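Local coordinates for protein CaaX farnesyltransferase alpha subunit Ram2 (PDB 4L9P) that forms the alpha subunit of a heterodimeric prenyltransferase that probably attaches isoprenoid lipids to proteins bearing a CAAX motif, at residues His173-Asp178 and Arg211-Phe216; Phe208-Arg211 and Asp217-Leu220; Asp79-Asn84 and Thr89-Arg94. The protein carries 1 engineered substitution. All coordinates share one frame; numbering follows the deposited sequence.

Along the chain, contact 3 comes first. It closes before the first segment of contact 1 begins, and it touches neither of the others. Its centre is about 32 Å from that of contact 1 and about 34 Å from that of contact 2. Contact 3 pairs helices 71-83 and 88-100 of the helical repeat array. Contacts 1 and 2 lie further on, with centres about 8 Å apart, and share R211. Both use the loop between helices 197-208 and 238-254. Contact 1 fastens this loop to the residues that follow helix 161-174, and contact 2 folds it back on itself. Contact 3 thus builds one hairpin of the solenoid, while contacts 1 and 2 shape a connection facing the beta subunit Ram1.

Contact 1: residues His173-Asp178 and Arg211-Phe216; sequences HFKLWD and RDENEF
R211 lies along one face of the W177 indole. Its guanidinium plane is 8° from the plane of the ring. The chain is extended from CG to NE and runs over the indole from the six-membered ring toward CB of W177. CG sits over the five-membered ring, 3.6 Å from its centroid, in a CH-pi contact. CD lies over the ring junction. NE is nearer the edge, 3.5 Å from CG of W177. Past the ring, the guanidinium carbon CZ of R211 rests 3.3 Å from CB of W177.

D178 closes the far end. R211 meets it end-on with two nitrogens. NH1 reaches OD2 of D178 at 3.0 Å, near the guanidinium plane, with an N-H...O angle of 163°. NH2 bonds to OD1 of D178 and to the backbone O of L206. The carboxylate is turned out of the guanidinium plane, so the salt bridge is bidentate but not flat.

K175 makes a second bridge. Its chain runs out straight and bends at chi4 (-63°), bringing NZ 2.7 Å from OE1 of E213. K175 has positive phi and follows the end of helix 161-174. E213 stands in the type I turn D212-E215, which also holds the D212 Asx turn. An arginine laid on a tryptophan face and two salt bridges thus join the loops after helices 161-174 and 197-208 at the surface of this helical subunit.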
loop_
_atom_site.group_PDB
_atom_site.type_symbol
_atom_site.label_atom_id
_atom_site.label_comp_id
_atom_site.label_asym_id
_atom_site.label_seq_id
_atom_site.Cartn_x
_atom_site.Cartn_y
_atom_site.Cartn_z
ATOM N N HIS A 173 10.509 20.143 8.236
ATOM C CA HIS A 173 11.894 20.588 8.067
ATOM C C HIS A 173 12.045 22.070 8.335
ATOM O O HIS A 173 12.990 22.477 9.054
ATOM C CB HIS A 173 12.350 20.279 6.659
ATOM C CG HIS A 173 13.769 20.651 6.404
ATOM N ND1 HIS A 173 14.814 19.868 6.849
ATOM C CD2 HIS A 173 14.323 21.694 5.714
ATOM C CE1 HIS A 173 15.957 20.417 6.455
ATOM N NE2 HIS A 173 15.691 21.538 5.779
ATOM N N PHE A 174 11.171 22.890 7.775
ATOM C CA PHE A 174 11.256 24.359 7.953
ATOM C C PHE A 174 10.348 24.877 9.074
ATOM O O PHE A 174 10.226 26.075 9.298
ATOM C CB PHE A 174 10.938 25.036 6.636
ATOM C CG PHE A 174 12.032 24.895 5.616
ATOM C CD1 PHE A 174 13.336 25.362 5.866
ATOM C CD2 PHE A 174 11.736 24.355 4.373
ATOM C CE1 PHE A 174 14.322 25.234 4.895
ATOM C CE2 PHE A 174 12.726 24.213 3.392
ATOM C CZ PHE A 174 14.050 24.694 3.646
ATOM N N LYS A 175 9.730 23.948 9.799
ATOM C CA LYS A 175 8.900 24.262 10.993
ATOM C C LYS A 175 7.730 25.197 10.594
ATOM O O LYS A 175 7.541 26.286 11.146
ATOM C CB LYS A 175 9.745 24.881 12.159
ATOM C CG LYS A 175 10.871 23.916 12.561
ATOM C CD LYS A 175 11.608 24.407 13.859
ATOM C CE LYS A 175 12.810 23.518 14.185
ATOM N NZ LYS A 175 12.400 22.098 14.490
ATOM N N LEU A 176 6.938 24.714 9.649
ATOM C CA LEU A 176 5.891 25.515 9.001
ATOM C C LEU A 176 4.486 25.260 9.547
ATOM O O LEU A 176 3.509 25.674 8.936
ATOM C CB LEU A 176 5.910 25.307 7.485
ATOM C CG LEU A 176 7.258 25.532 6.821
ATOM C CD1 LEU A 176 7.063 25.220 5.329
ATOM C CD2 LEU A 176 7.696 26.972 7.036
ATOM N N TRP A 177 4.348 24.580 10.695
ATOM C CA TRP A 177 2.987 24.191 11.169
ATOM C C TRP A 177 2.101 25.411 11.287
ATOM O O TRP A 177 0.904 25.323 10.940
ATOM C CB TRP A 177 3.010 23.461 12.491
ATOM C CG TRP A 177 3.750 22.175 12.474
ATOM C CD1 TRP A 177 3.230 20.934 12.191
ATOM C CD2 TRP A 177 5.121 21.968 12.805
ATOM N NE1 TRP A 177 4.204 19.969 12.298
ATOM C CE2 TRP A 177 5.382 20.584 12.651
ATOM C CE3 TRP A 177 6.172 22.811 13.187
ATOM C CZ2 TRP A 177 6.610 20.018 12.929
ATOM C CZ3 TRP A 177 7.404 22.236 13.462
ATOM C CH2 TRP A 177 7.613 20.848 13.316
ATOM N N ASP A 178 2.668 26.550 11.719
ATOM C CA ASP A 178 1.856 27.777 11.912
ATOM C C ASP A 178 2.053 28.792 10.796
ATOM O O ASP A 178 1.580 29.954 10.869
ATOM C CB ASP A 178 2.181 28.443 13.252
ATOM C CG ASP A 178 1.756 27.561 14.446
ATOM O OD1 ASP A 178 0.772 26.762 14.303
ATOM O OD2 ASP A 178 2.433 27.589 15.481
ATOM N N ARG A 211 5.294 17.958 17.051
ATOM C CA ARG A 211 6.279 18.881 16.536
ATOM C C ARG A 211 7.627 18.770 17.242
ATOM O O ARG A 211 8.548 19.503 16.891
ATOM C CB ARG A 211 5.760 20.329 16.704
ATOM C CG ARG A 211 4.402 20.640 16.052
ATOM C CD ARG A 211 4.056 22.118 16.289
ATOM N NE ARG A 211 2.705 22.455 15.804
ATOM C CZ ARG A 211 2.262 23.708 15.729
ATOM N NH1 ARG A 211 3.075 24.728 16.124
ATOM N NH2 ARG A 211 1.029 23.952 15.263
ATOM N N ASP A 212 7.753 17.911 18.248
ATOM C CA ASP A 212 8.966 17.905 19.051
ATOM C C ASP A 212 10.141 17.418 18.201
ATOM O O ASP A 212 10.153 16.263 17.763
ATOM C CB ASP A 212 8.728 16.993 20.239
ATOM C CG ASP A 212 9.884 17.004 21.236
ATOM O OD1 ASP A 212 10.999 17.476 20.921
ATOM O OD2 ASP A 212 9.655 16.531 22.359
ATOM N N GLU A 213 11.154 18.264 18.007
ATOM C CA GLU A 213 12.214 17.884 17.076
ATOM C C GLU A 213 13.130 16.813 17.669
ATOM O O GLU A 213 13.874 16.163 16.938
ATOM C CB GLU A 213 13.003 19.113 16.607
ATOM C CG GLU A 213 14.010 19.587 17.590
ATOM C CD GLU A 213 14.720 20.838 17.124
ATOM O OE1 GLU A 213 14.481 21.303 15.973
ATOM O OE2 GLU A 213 15.522 21.353 17.934
ATOM N N ASN A 214 13.017 16.590 18.976
ATOM C CA ASN A 214 13.779 15.557 19.661
ATOM C C ASN A 214 13.123 14.183 19.661
ATOM O O ASN A 214 13.640 13.248 20.243
ATOM C CB ASN A 214 14.056 15.987 21.093
ATOM C CG ASN A 214 14.933 17.215 21.157
ATOM O OD1 ASN A 214 15.950 17.312 20.432
ATOM N ND2 ASN A 214 14.560 18.175 22.026
ATOM N N GLU A 215 11.976 14.051 19.008
ATOM C CA GLU A 215 11.332 12.749 18.885
ATOM C C GLU A 215 11.308 12.370 17.389
ATOM O O GLU A 215 11.315 13.240 16.538
ATOM C CB GLU A 215 9.877 12.873 19.338
ATOM C CG GLU A 215 9.711 13.333 20.775
ATOM C CD GLU A 215 10.229 12.348 21.842
ATOM O OE1 GLU A 215 10.322 12.757 23.031
ATOM O OE2 GLU A 215 10.562 11.179 21.519
ATOM N N PHE A 216 11.254 11.088 17.081
ATOM C CA PHE A 216 11.050 10.658 15.703
ATOM C C PHE A 216 9.678 11.136 15.238
ATOM O O PHE A 216 8.725 11.259 16.024
ATOM C CB PHE A 216 11.058 9.129 15.663
ATOM C CG PHE A 216 12.379 8.523 16.009
ATOM C CD1 PHE A 216 13.527 8.939 15.362
ATOM C CD2 PHE A 216 12.472 7.528 16.979
ATOM C CE1 PHE A 216 14.803 8.349 15.681
ATOM C CE2 PHE A 216 13.743 6.955 17.312
ATOM C CZ PHE A 216 14.878 7.366 16.655
#

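Contact 2: residues Phe208-Arg211 and Asp217-Leu220; sequences FGPR and DAGL
P210 turns its pyrrolidine ring onto the backbone of A218-L220, and this one ring carries the contact. Most of what it meets is carbonyl oxygen. CD of P210 lies 3.5 Å from O of A218, and CG of P210 is 3.6 Å from the same oxygen. Both carbons lie beyond the A218 oxygen but off to one side of its C=O bond. O of L220 is the next neighbour, 3.7 Å from CG of P210, but here the carbon lies beside the C=O bond and not beyond its end. O of G219 is more distant, 4.1 Å from CD of P210. These are van der Waals contacts between CH2 groups and carbonyl oxygens.

The apolar part is small. CG of P210 faces the CB methyl of A218 at 4.2 Å. G219 has no side chain, and the CB of L220 points away from P210. The side chain of L220 instead packs on K230 and on T297 of the beta subunit Ram1.

Polar bonds lie within or beyond the segments. The A218 N-H makes a weak, bent bond to OD1 of D217, with an angle of 122°. OD2 of D217 bonds to NE2 of H168 in helix 161-174. G219 forms backbone hydrogen bonds with the beta subunit.

The CB of R211 points away from 217-220, and that residue serves contact 1. G209 and P210 both have polyproline-like backbone angles that keep the chain extended. The pairing belongs to an irregular loop after helix 197-208, doubled back on itself by the turn D212-E215 and laid against the partner subunit of the heterodimer.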
loop_
_atom_site.group_PDB
_atom_site.type_symbol
_atom_site.label_atom_id
_atom_site.label_comp_id
_atom_site.label_asym_id
_atom_site.label_seq_id
_atom_site.Cartn_x
_atom_site.Cartn_y
_atom_site.Cartn_z
ATOM N N PHE A 208 -2.524 19.393 14.751
ATOM C CA PHE A 208 -2.491 18.410 15.829
ATOM C C PHE A 208 -1.318 17.505 15.713
ATOM O O PHE A 208 -1.109 16.697 16.611
ATOM C CB PHE A 208 -3.831 17.633 15.896
ATOM C CG PHE A 208 -4.971 18.522 16.216
ATOM C CD1 PHE A 208 -5.069 19.044 17.488
ATOM C CD2 PHE A 208 -5.860 18.942 15.226
ATOM C CE1 PHE A 208 -6.076 19.925 17.808
ATOM C CE2 PHE A 208 -6.909 19.800 15.540
ATOM C CZ PHE A 208 -6.989 20.310 16.847
ATOM N N GLY A 209 -0.528 17.613 14.647
ATOM C CA GLY A 209 0.611 16.706 14.528
ATOM C C GLY A 209 1.752 16.999 15.484
ATOM O O GLY A 209 1.962 18.149 15.867
ATOM N N PRO A 210 2.501 15.975 15.910
ATOM C CA PRO A 210 3.595 16.242 16.869
ATOM C C PRO A 210 4.700 17.095 16.255
ATOM O O PRO A 210 5.049 16.925 15.092
ATOM C CB PRO A 210 4.126 14.840 17.220
ATOM C CG PRO A 210 3.236 13.857 16.506
ATOM C CD PRO A 210 2.245 14.556 15.643
ATOM N N ARG A 211 5.294 17.958 17.051
ATOM C CA ARG A 211 6.279 18.881 16.536
ATOM C C ARG A 211 7.627 18.770 17.242
ATOM O O ARG A 211 8.548 19.503 16.891
ATOM C CB ARG A 211 5.760 20.329 16.704
ATOM C CG ARG A 211 4.402 20.640 16.052
ATOM C CD ARG A 211 4.056 22.118 16.289
ATOM N NE ARG A 211 2.705 22.455 15.804
ATOM C CZ ARG A 211 2.262 23.708 15.729
ATOM N NH1 ARG A 211 3.075 24.728 16.124
ATOM N NH2 ARG A 211 1.029 23.952 15.263
ATOM N N ASP A 217 9.553 11.394 13.948
ATOM C CA ASP A 217 8.251 11.856 13.418
ATOM C C ASP A 217 7.164 10.770 13.595
ATOM O O ASP A 217 7.433 9.592 13.553
ATOM C CB ASP A 217 8.416 12.146 11.908
ATOM C CG ASP A 217 7.292 13.056 11.303
ATOM O OD1 ASP A 217 6.369 13.583 12.031
ATOM O OD2 ASP A 217 7.352 13.208 10.043
ATOM N N ALA A 218 5.929 11.216 13.768
ATOM C CA ALA A 218 4.822 10.307 13.943
ATOM C C ALA A 218 3.598 10.987 13.340
ATOM O O ALA A 218 3.479 12.225 13.353
ATOM C CB ALA A 218 4.548 10.029 15.431
ATOM N N GLY A 219 2.594 10.225 12.921
ATOM C CA GLY A 219 1.332 10.829 12.501
ATOM C C GLY A 219 0.490 11.290 13.679
ATOM O O GLY A 219 -0.373 12.162 13.532
ATOM N N LEU A 220 0.721 10.699 14.840
ATOM C CA LEU A 220 -0.096 10.965 16.040
ATOM C C LEU A 220 0.785 11.123 17.253
ATOM O O LEU A 220 1.851 10.505 17.341
ATOM C CB LEU A 220 -1.016 9.744 16.302
ATOM C CG LEU A 220 -2.098 9.490 15.256
ATOM C CD1 LEU A 220 -2.764 8.109 15.453
ATOM C CD2 LEU A 220 -3.126 10.607 15.327
#

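Contact 3: residues Asp79-Asn84 and Thr89-Arg94; sequences DIISMN and TVWIYR
I81 reaches from helix 71-83 into the angle between V90 and W91 on helix 88-100. Its CB points toward that helix, and the side chain forks there. CG1 stands opposite the carbonyl carbon (chi1 -73°), which leaves CG2 opposite the backbone N. The two branches then meet different partners. CG2 of I81 packs on the benzene part of the indole, 3.6 Å from CZ2 of W91. CG1 of I81 lies 3.6 Å from CG1 of V90 and also borders CE2 of W91.

The tip goes furthest. CD1 of I81 sits over the centre of the six-membered ring of W91, 3.6 Å from its centroid and 9° off the ring normal. This is a CH-pi contact made square onto the face. On another side the same methyl touches the aliphatic stem of R94, with CD of R94 at 3.8 Å. The charged end of R94 passes on to a salt bridge with E108, and R94 also makes a cation-pi contact with W111. NH1 of R94 bonds to OG1 of T77 on helix 71-83. NE1 of W91 bonds to O of P85 in the connecting loop.

I80 adds a looser contact beside I81. Its CG2 is 4.1 Å from CG1 of V90, so CG1 of V90 touches both isoleucines.

The short segments 79-83 and 89-94 run at 150° to one another, with axes 10.1 Å apart. This is the antiparallel helical hairpin of a prenyltransferase alpha subunit repeat. Its chemistry implies an apolar seam between the two segments, held by dispersion and CH-pi packing. The polar groups of W91 and R94 are bonded just beyond it, and one of these bonds reaches back to helix 71-83.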
loop_
_atom_site.group_PDB
_atom_site.type_symbol
_atom_site.label_atom_id
_atom_site.label_comp_id
_atom_site.label_asym_id
_atom_site.label_seq_id
_atom_site.Cartn_x
_atom_site.Cartn_y
_atom_site.Cartn_z
ATOM N N ASP A 79 20.152 13.151 -19.414
ATOM C CA ASP A 79 19.721 12.540 -20.676
ATOM C C ASP A 79 18.919 11.234 -20.380
ATOM O O ASP A 79 17.828 10.984 -20.941
ATOM C CB ASP A 79 20.966 12.226 -21.524
ATOM C CG ASP A 79 20.620 11.806 -22.928
ATOM O OD1 ASP A 79 19.503 12.101 -23.403
ATOM O OD2 ASP A 79 21.475 11.199 -23.556
ATOM N N ILE A 80 19.445 10.416 -19.481
ATOM C CA ILE A 80 18.757 9.172 -19.162
ATOM C C ILE A 80 17.416 9.462 -18.502
ATOM O O ILE A 80 16.431 8.810 -18.801
ATOM C CB ILE A 80 19.615 8.266 -18.256
ATOM C CG1 ILE A 80 20.800 7.738 -19.132
ATOM C CG2 ILE A 80 18.762 7.066 -17.735
ATOM C CD1 ILE A 80 21.858 7.021 -18.380
ATOM N N ILE A 81 17.374 10.430 -17.605
ATOM C CA ILE A 81 16.097 10.848 -16.998
ATOM C C ILE A 81 15.079 11.317 -18.027
ATOM O O ILE A 81 13.866 11.015 -17.866
ATOM C CB ILE A 81 16.335 11.916 -15.873
ATOM C CG1 ILE A 81 16.947 11.207 -14.667
ATOM C CG2 ILE A 81 15.019 12.664 -15.498
ATOM C CD1 ILE A 81 17.583 12.167 -13.618
ATOM N N SER A 82 15.548 11.999 -19.076
ATOM C CA SER A 82 14.627 12.420 -20.154
ATOM C C SER A 82 14.014 11.204 -20.860
ATOM O O SER A 82 12.885 11.269 -21.328
ATOM C CB SER A 82 15.333 13.354 -21.161
ATOM O OG SER A 82 16.097 12.649 -22.130
ATOM N N MET A 83 14.753 10.109 -20.944
ATOM C CA MET A 83 14.228 8.883 -21.574
ATOM C C MET A 83 13.416 8.012 -20.642
ATOM O O MET A 83 12.451 7.374 -21.068
ATOM C CB MET A 83 15.369 8.054 -22.184
ATOM C CG MET A 83 15.968 8.741 -23.435
ATOM S SD MET A 83 17.304 7.736 -24.122
ATOM C CE MET A 83 18.621 8.159 -23.050
ATOM N N ASN A 84 13.790 7.990 -19.366
ATOM C CA ASN A 84 13.163 7.108 -18.370
ATOM C C ASN A 84 13.283 7.723 -16.981
ATOM O O ASN A 84 14.258 7.483 -16.266
ATOM C CB ASN A 84 13.810 5.742 -18.385
ATOM C CG ASN A 84 13.212 4.811 -17.356
ATOM O OD1 ASN A 84 12.177 5.129 -16.725
ATOM N ND2 ASN A 84 13.861 3.659 -17.150
ATOM N N THR A 89 18.094 4.296 -10.053
ATOM C CA THR A 89 19.560 4.376 -9.847
ATOM C C THR A 89 20.130 5.723 -10.377
ATOM O O THR A 89 20.944 6.355 -9.717
ATOM C CB THR A 89 20.251 3.252 -10.597
ATOM O OG1 THR A 89 19.770 1.991 -10.095
ATOM C CG2 THR A 89 21.786 3.291 -10.412
ATOM N N VAL A 90 19.661 6.162 -11.541
ATOM C CA VAL A 90 20.305 7.362 -12.132
ATOM C C VAL A 90 20.009 8.602 -11.290
ATOM O O VAL A 90 20.841 9.506 -11.187
ATOM C CB VAL A 90 19.872 7.545 -13.588
ATOM C CG1 VAL A 90 18.483 8.083 -13.729
ATOM C CG2 VAL A 90 20.830 8.546 -14.296
ATOM N N TRP A 91 18.842 8.668 -10.618
ATOM C CA TRP A 91 18.571 9.831 -9.761
ATOM C C TRP A 91 19.494 9.849 -8.542
ATOM O O TRP A 91 19.970 10.915 -8.123
ATOM C CB TRP A 91 17.114 9.734 -9.233
ATOM C CG TRP A 91 16.086 10.089 -10.214
ATOM C CD1 TRP A 91 15.317 9.235 -11.024
ATOM C CD2 TRP A 91 15.689 11.408 -10.546
ATOM N NE1 TRP A 91 14.463 9.986 -11.819
ATOM C CE2 TRP A 91 14.677 11.319 -11.540
ATOM C CE3 TRP A 91 16.109 12.673 -10.127
ATOM C CZ2 TRP A 91 14.039 12.442 -12.040
ATOM C CZ3 TRP A 91 15.463 13.794 -10.648
ATOM C CH2 TRP A 91 14.438 13.679 -11.580
ATOM N N ILE A 92 19.706 8.686 -7.935
ATOM C CA ILE A 92 20.591 8.666 -6.784
ATOM C C ILE A 92 22.026 9.046 -7.175
ATOM O O ILE A 92 22.687 9.825 -6.459
ATOM C CB ILE A 92 20.574 7.265 -6.140
ATOM C CG1 ILE A 92 19.152 7.042 -5.574
ATOM C CG2 ILE A 92 21.663 7.104 -5.053
ATOM C CD1 ILE A 92 18.853 5.681 -5.402
ATOM N N TYR A 93 22.493 8.554 -8.331
ATOM C CA TYR A 93 23.826 8.921 -8.798
ATOM C C TYR A 93 23.868 10.437 -9.135
ATOM O O TYR A 93 24.834 11.119 -8.793
ATOM C CB TYR A 93 24.144 8.058 -10.008
ATOM C CG TYR A 93 25.482 8.324 -10.624
ATOM C CD1 TYR A 93 26.609 8.305 -9.890
ATOM C CD2 TYR A 93 25.565 8.592 -12.000
ATOM C CE1 TYR A 93 27.905 8.567 -10.521
ATOM C CE2 TYR A 93 26.759 8.829 -12.632
ATOM C CZ TYR A 93 27.935 8.815 -11.893
ATOM O OH TYR A 93 29.115 9.077 -12.591
ATOM N N ARG A 94 22.824 10.979 -9.753
ATOM C CA ARG A 94 22.759 12.417 -10.015
ATOM C C ARG A 94 22.935 13.216 -8.738
ATOM O O ARG A 94 23.697 14.175 -8.726
ATOM C CB ARG A 94 21.428 12.778 -10.731
ATOM C CG ARG A 94 21.290 14.250 -11.010
ATOM C CD ARG A 94 20.000 14.556 -11.809
ATOM N NE ARG A 94 19.945 15.983 -12.138
ATOM C CZ ARG A 94 20.395 16.492 -13.274
ATOM N NH1 ARG A 94 20.965 15.692 -14.166
ATOM N NH2 ARG A 94 20.291 17.811 -13.484
#